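Local atomic coordinates of heroin esterase (Rhodococcus sp., PDB entry 1LZL), a protein that is a bacterial acetyl esterase of the alpha/beta-hydrolase fold and probably hydrolyses the acetyl ester groups of heroin. Residues Gly77-Leu82 / Gly110-Asn115; Val181-Leu186 / Leu309-Arg314. All blocks are in the same frame, centred on the assembly; numbering follows the deposited sequence.

Contact 1. Residues Gly77-Leu82 / Gly110-Asn115; sequences GPVPVL and GFAVAN
F111 has CG anti to its own carbonyl carbon (chi1 -64°), and this sets its ring against the pyrrolidine of P80. V81 turns CG1 between its backbone N and carbonyl carbon (chi1 60°), which puts CG2 anti to N and beside A112. The pairing belongs to the central sheet of the alpha/beta-hydrolase fold. It closes a beta-alpha-beta unit in which helix 99-109 links two parallel neighbours, strands 79-85 and 112-116.

Three backbone bonds stitch the strands. A112 N gives to P80 O at 3.0 Å, nearly along the C=O axis but bent at the hydrogen (138°). L82 N then gives to A112 O at 2.9 Å, and A114 N to L82 O at 2.8 Å. Both are straighter and lie in the carbonyl plane. P80 has no N-H to give; its carbonyl accepts from A112 N.

V81, A112 and A114 share one face of the sheet, where V81 CG2 meets A112 CB at 4.0 Å. V113 and L82 occupy the other face, and helix 99-109 covers V113 there. G110 leaves that helix with positive phi, a conformation that suits glycine. Its carbonyl O is met by V79 CG1 at 3.4 Å. P80 and F111 cross obliquely in a CH-pi contact: P80 CB stands 4.0 Å from the F111 ring centroid, almost on the ring normal.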
loop_
_atom_site.group_PDB
_atom_site.type_symbol
_atom_site.label_atom_id
_atom_site.label_comp_id
_atom_site.label_asym_id
_atom_site.label_seq_id
_atom_site.Cartn_x
_atom_site.Cartn_y
_atom_site.Cartn_z
ATOM N N GLY A 77 -13.317 16.640 15.799
ATOM C CA GLY A 77 -12.015 16.970 15.193
ATOM C C GLY A 77 -11.212 17.976 15.950
ATOM O O GLY A 77 -11.847 18.834 16.665
ATOM N N PRO A 78 -9.889 18.031 15.967
ATOM C CA PRO A 78 -8.948 17.398 15.056
ATOM C C PRO A 78 -8.926 15.883 15.231
ATOM O O PRO A 78 -9.021 15.403 16.362
ATOM C CB PRO A 78 -7.560 17.915 15.447
ATOM C CG PRO A 78 -7.850 19.092 16.316
ATOM C CD PRO A 78 -9.146 18.785 17.019
ATOM N N VAL A 79 -8.840 15.220 14.093
ATOM C CA VAL A 79 -8.847 13.755 14.176
ATOM C C VAL A 79 -7.565 13.189 13.596
ATOM O O VAL A 79 -6.901 13.906 12.834
ATOM C CB VAL A 79 -10.012 13.124 13.410
ATOM C CG1 VAL A 79 -11.337 13.422 14.128
ATOM C CG2 VAL A 79 -10.034 13.646 11.974
ATOM N N PRO A 80 -7.214 11.962 13.935
ATOM C CA PRO A 80 -6.063 11.334 13.258
ATOM C C PRO A 80 -6.306 11.215 11.758
ATOM O O PRO A 80 -7.461 11.255 11.294
ATOM C CB PRO A 80 -6.013 9.913 13.870
ATOM C CG PRO A 80 -6.702 10.037 15.193
ATOM C CD PRO A 80 -7.808 11.068 14.944
ATOM N N VAL A 81 -5.202 11.042 11.005
ATOM C CA VAL A 81 -5.334 10.862 9.563
ATOM C C VAL A 81 -4.497 9.662 9.102
ATOM O O VAL A 81 -3.401 9.454 9.607
ATOM C CB VAL A 81 -4.917 12.119 8.805
ATOM C CG1 VAL A 81 -3.462 12.484 9.086
ATOM C CG2 VAL A 81 -5.154 11.982 7.289
ATOM N N LEU A 82 -5.018 8.907 8.145
ATOM C CA LEU A 82 -4.290 7.847 7.473
ATOM C C LEU A 82 -3.936 8.368 6.079
ATOM O O LEU A 82 -4.863 8.650 5.311
ATOM C CB LEU A 82 -5.134 6.584 7.371
ATOM C CG LEU A 82 -4.595 5.455 6.466
ATOM C CD1 LEU A 82 -3.262 4.913 6.996
ATOM C CD2 LEU A 82 -5.674 4.375 6.353
ATOM N N GLY A 110 -13.635 7.040 12.436
ATOM C CA GLY A 110 -13.752 8.470 12.671
ATOM C C GLY A 110 -12.481 9.251 12.410
ATOM O O GLY A 110 -12.177 10.304 12.966
ATOM N N PHE A 111 -11.669 8.713 11.496
ATOM C CA PHE A 111 -10.366 9.231 11.112
ATOM C C PHE A 111 -10.491 9.818 9.700
ATOM O O PHE A 111 -11.243 9.298 8.866
ATOM C CB PHE A 111 -9.271 8.171 11.125
ATOM C CG PHE A 111 -8.922 7.542 12.461
ATOM C CD1 PHE A 111 -9.411 8.046 13.659
ATOM C CD2 PHE A 111 -8.102 6.402 12.488
ATOM C CE1 PHE A 111 -9.060 7.408 14.835
ATOM C CE2 PHE A 111 -7.720 5.777 13.661
ATOM C CZ PHE A 111 -8.228 6.305 14.847
ATOM N N ALA A 112 -9.741 10.896 9.455
ATOM C CA ALA A 112 -9.582 11.367 8.079
ATOM C C ALA A 112 -8.673 10.425 7.308
ATOM O O ALA A 112 -7.823 9.737 7.876
ATOM C CB ALA A 112 -8.996 12.770 8.090
ATOM N N VAL A 113 -8.895 10.370 5.992
ATOM C CA VAL A 113 -8.053 9.542 5.143
ATOM C C VAL A 113 -7.635 10.368 3.942
ATOM O O VAL A 113 -8.467 10.927 3.220
ATOM C CB VAL A 113 -8.778 8.267 4.701
ATOM C CG1 VAL A 113 -7.814 7.464 3.827
ATOM C CG2 VAL A 113 -9.281 7.439 5.878
ATOM N N ALA A 114 -6.324 10.458 3.742
ATOM C CA ALA A 114 -5.755 11.205 2.608
ATOM C C ALA A 114 -5.269 10.162 1.604
ATOM O O ALA A 114 -4.183 9.594 1.803
ATOM C CB ALA A 114 -4.633 12.112 3.097
ATOM N N ASN A 115 -6.079 9.852 0.611
ATOM C CA ASN A 115 -5.787 8.816 -0.384
ATOM C C ASN A 115 -5.068 9.405 -1.584
ATOM O O ASN A 115 -5.612 10.244 -2.315
ATOM C CB ASN A 115 -7.153 8.247 -0.730
ATOM C CG ASN A 115 -7.150 7.117 -1.718
ATOM O OD1 ASN A 115 -6.073 6.603 -2.035
ATOM N ND2 ASN A 115 -8.315 6.749 -2.240
#

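Contact 2. Residues Val181-Leu186 / Leu309-Arg314; sequences VAFQFL and LTAIRR. Unlike the reference sequence in segment 309-314: L309 (reference His), T310 (reference Cys), A311 (reference Asp), I312 (reference Pro), R313 (reference Glu).
F185 and I312 make the closest side-chain contact between residues 181-186 and 309-314, where helix 299-315 packs on the central sheet of the alpha/beta-hydrolase fold. I312 CG1 comes within 3.7 Å of F185 CD2. I312 CD1 sits over one face of the ring, offset toward its rim, in a CH-pi contact. The two side chains cross at about a right angle. A311 CB meets the same ring at its edge, 4.4 Å from F185 CE2.

F183 lies two residues earlier, on the same face of the sheet. Its ring tip reaches the helix backbone, with CE2 at 4.1 Å from I312 CA. The helix carbonyl A311 O lies 3.5 Å from F183 CZ. An alanine in place of F183 would remove the ring that meets A311 and I312, and would probably seat the helix less firmly.

Torsions position these groups. Both phenylalanines have CG anti to the backbone N, so both rings extend to the helix. I312 starts off to one side, but its extended chain (chi2 165°) carries CD1 to the F185 ring. Helix 309-314 runs nearly antiparallel to strand 183-186, at 164°.

Further out, F101 and L109 of helix 99-109 pack on I312. Y253 of the adjoining strand touches F183 and A311, and its ring meets that of F185 with the planes only about 5° apart.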
loop_
_atom_site.group_PDB
_atom_site.type_symbol
_atom_site.label_atom_id
_atom_site.label_comp_id
_atom_site.label_asym_id
_atom_site.label_seq_id
_atom_site.Cartn_x
_atom_site.Cartn_y
_atom_site.Cartn_z
ATOM N N VAL A 181 5.725 10.489 11.925
ATOM C CA VAL A 181 4.730 9.479 11.557
ATOM C C VAL A 181 4.427 8.600 12.783
ATOM O O VAL A 181 5.387 8.046 13.366
ATOM C CB VAL A 181 5.233 8.676 10.335
ATOM C CG1 VAL A 181 4.229 7.554 10.062
ATOM C CG2 VAL A 181 5.410 9.555 9.109
ATOM N N ALA A 182 3.156 8.539 13.173
ATOM C CA ALA A 182 2.753 7.827 14.394
ATOM C C ALA A 182 2.613 6.311 14.193
ATOM O O ALA A 182 2.755 5.538 15.148
ATOM C CB ALA A 182 1.433 8.369 14.918
ATOM N N PHE A 183 2.315 5.895 12.967
ATOM C CA PHE A 183 1.957 4.492 12.685
ATOM C C PHE A 183 2.180 4.184 11.212
ATOM O O PHE A 183 1.954 5.072 10.369
ATOM C CB PHE A 183 0.514 4.221 13.071
ATOM C CG PHE A 183 0.124 2.739 13.071
ATOM C CD1 PHE A 183 0.672 1.861 13.994
ATOM C CD2 PHE A 183 -0.785 2.266 12.139
ATOM C CE1 PHE A 183 0.313 0.515 14.045
ATOM C CE2 PHE A 183 -1.166 0.930 12.181
ATOM C CZ PHE A 183 -0.611 0.057 13.106
ATOM N N GLN A 184 2.632 2.954 10.945
ATOM C CA GLN A 184 2.903 2.478 9.589
ATOM C C GLN A 184 2.094 1.240 9.287
ATOM O O GLN A 184 2.201 0.277 10.043
ATOM C CB GLN A 184 4.415 2.224 9.486
ATOM C CG GLN A 184 4.796 1.613 8.145
ATOM C CD GLN A 184 6.294 1.472 7.944
ATOM O OE1 GLN A 184 6.779 1.789 6.869
ATOM N NE2 GLN A 184 6.986 0.968 8.972
ATOM N N PHE A 185 1.323 1.214 8.194
ATOM C CA PHE A 185 0.431 0.091 7.907
ATOM C C PHE A 185 0.780 -0.469 6.525
ATOM O O PHE A 185 0.524 0.240 5.515
ATOM C CB PHE A 185 -1.026 0.571 7.992
ATOM C CG PHE A 185 -2.019 -0.540 7.731
ATOM C CD1 PHE A 185 -2.441 -0.906 6.450
ATOM C CD2 PHE A 185 -2.522 -1.251 8.806
ATOM C CE1 PHE A 185 -3.314 -1.955 6.270
ATOM C CE2 PHE A 185 -3.420 -2.289 8.616
ATOM C CZ PHE A 185 -3.812 -2.662 7.356
ATOM N N LEU A 186 1.305 -1.674 6.500
ATOM C CA LEU A 186 1.819 -2.258 5.273
ATOM C C LEU A 186 1.055 -3.513 4.910
ATOM O O LEU A 186 1.238 -4.553 5.600
ATOM C CB LEU A 186 3.336 -2.548 5.438
ATOM C CG LEU A 186 4.180 -1.333 5.860
ATOM C CD1 LEU A 186 5.647 -1.732 5.957
ATOM C CD2 LEU A 186 4.018 -0.145 4.896
ATOM N N LEU A 309 -8.662 -2.706 10.767
ATOM C CA LEU A 309 -9.272 -1.564 11.475
ATOM C C LEU A 309 -8.835 -1.497 12.942
ATOM O O LEU A 309 -8.539 -0.412 13.436
ATOM C CB LEU A 309 -10.791 -1.690 11.382
ATOM C CG LEU A 309 -11.432 -1.440 10.019
ATOM C CD1 LEU A 309 -12.951 -1.571 10.181
ATOM C CD2 LEU A 309 -11.092 -0.081 9.424
ATOM N N THR A 310 -8.794 -2.666 13.591
ATOM C CA THR A 310 -8.300 -2.725 14.967
ATOM C C THR A 310 -6.877 -2.167 15.054
ATOM O O THR A 310 -6.509 -1.365 15.923
ATOM C CB THR A 310 -8.359 -4.149 15.519
ATOM O OG1 THR A 310 -9.757 -4.480 15.685
ATOM C CG2 THR A 310 -7.761 -4.229 16.903
ATOM N N ALA A 311 -6.026 -2.550 14.102
ATOM C CA ALA A 311 -4.628 -2.119 14.132
ATOM C C ALA A 311 -4.486 -0.608 13.975
ATOM O O ALA A 311 -3.719 0.065 14.686
ATOM C CB ALA A 311 -3.857 -2.836 13.002
ATOM N N ILE A 312 -5.250 -0.069 12.987
ATOM C CA ILE A 312 -5.162 1.372 12.726
ATOM C C ILE A 312 -5.779 2.143 13.901
ATOM O O ILE A 312 -5.182 3.160 14.322
ATOM C CB ILE A 312 -5.806 1.711 11.379
ATOM C CG1 ILE A 312 -4.995 1.093 10.226
ATOM C CG2 ILE A 312 -5.963 3.204 11.161
ATOM C CD1 ILE A 312 -5.740 1.074 8.903
ATOM N N ARG A 313 -6.941 1.646 14.387
ATOM C CA ARG A 313 -7.519 2.319 15.559
ATOM C C ARG A 313 -6.557 2.430 16.722
ATOM O O ARG A 313 -6.414 3.469 17.374
ATOM C CB ARG A 313 -8.767 1.548 16.027
ATOM C CG ARG A 313 -9.494 2.293 17.131
ATOM C CD ARG A 313 -10.728 1.543 17.587
ATOM N NE ARG A 313 -10.304 0.325 18.289
ATOM C CZ ARG A 313 -10.795 -0.863 17.922
ATOM N NH1 ARG A 313 -11.670 -0.929 16.914
ATOM N NH2 ARG A 313 -10.438 -1.976 18.528
ATOM N N ARG A 314 -5.846 1.322 17.010
ATOM C CA ARG A 314 -4.966 1.327 18.165
ATOM C C ARG A 314 -3.699 2.108 17.887
ATOM O O ARG A 314 -3.198 2.848 18.743
ATOM C CB ARG A 314 -4.651 -0.104 18.607
ATOM C CG ARG A 314 -3.771 -0.118 19.840
ATOM C CD ARG A 314 -3.172 -1.539 19.900
ATOM N NE ARG A 314 -1.873 -1.461 19.315
ATOM C CZ ARG A 314 -0.588 -1.610 19.376
ATOM N NH1 ARG A 314 0.065 -2.072 20.439
ATOM N NH2 ARG A 314 0.048 -1.258 18.250
#

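Overall arrangement
Contact 1 comes first along the chain and closes before contact 2 opens. Their centres lie about 12 Å apart, on the same side of the chain's centre. Both reach the one mixed sheet, where strand 153-159 separates strand 79-85 from strand 183-187. Contact 1 joins strand to strand; contact 2 sets the late helix 299-315 on that sheet. The two touch directly: F111 CE2 lies 3.7 Å from I312 O, and L82 CD2 lies 4.2 Å from I312 CD1. Helix 99-109 packs on residues of both. L82 and F185 lie near, without touching, the probable nucleophile elbow around S160, so these two side chains are probably close to the active-site region.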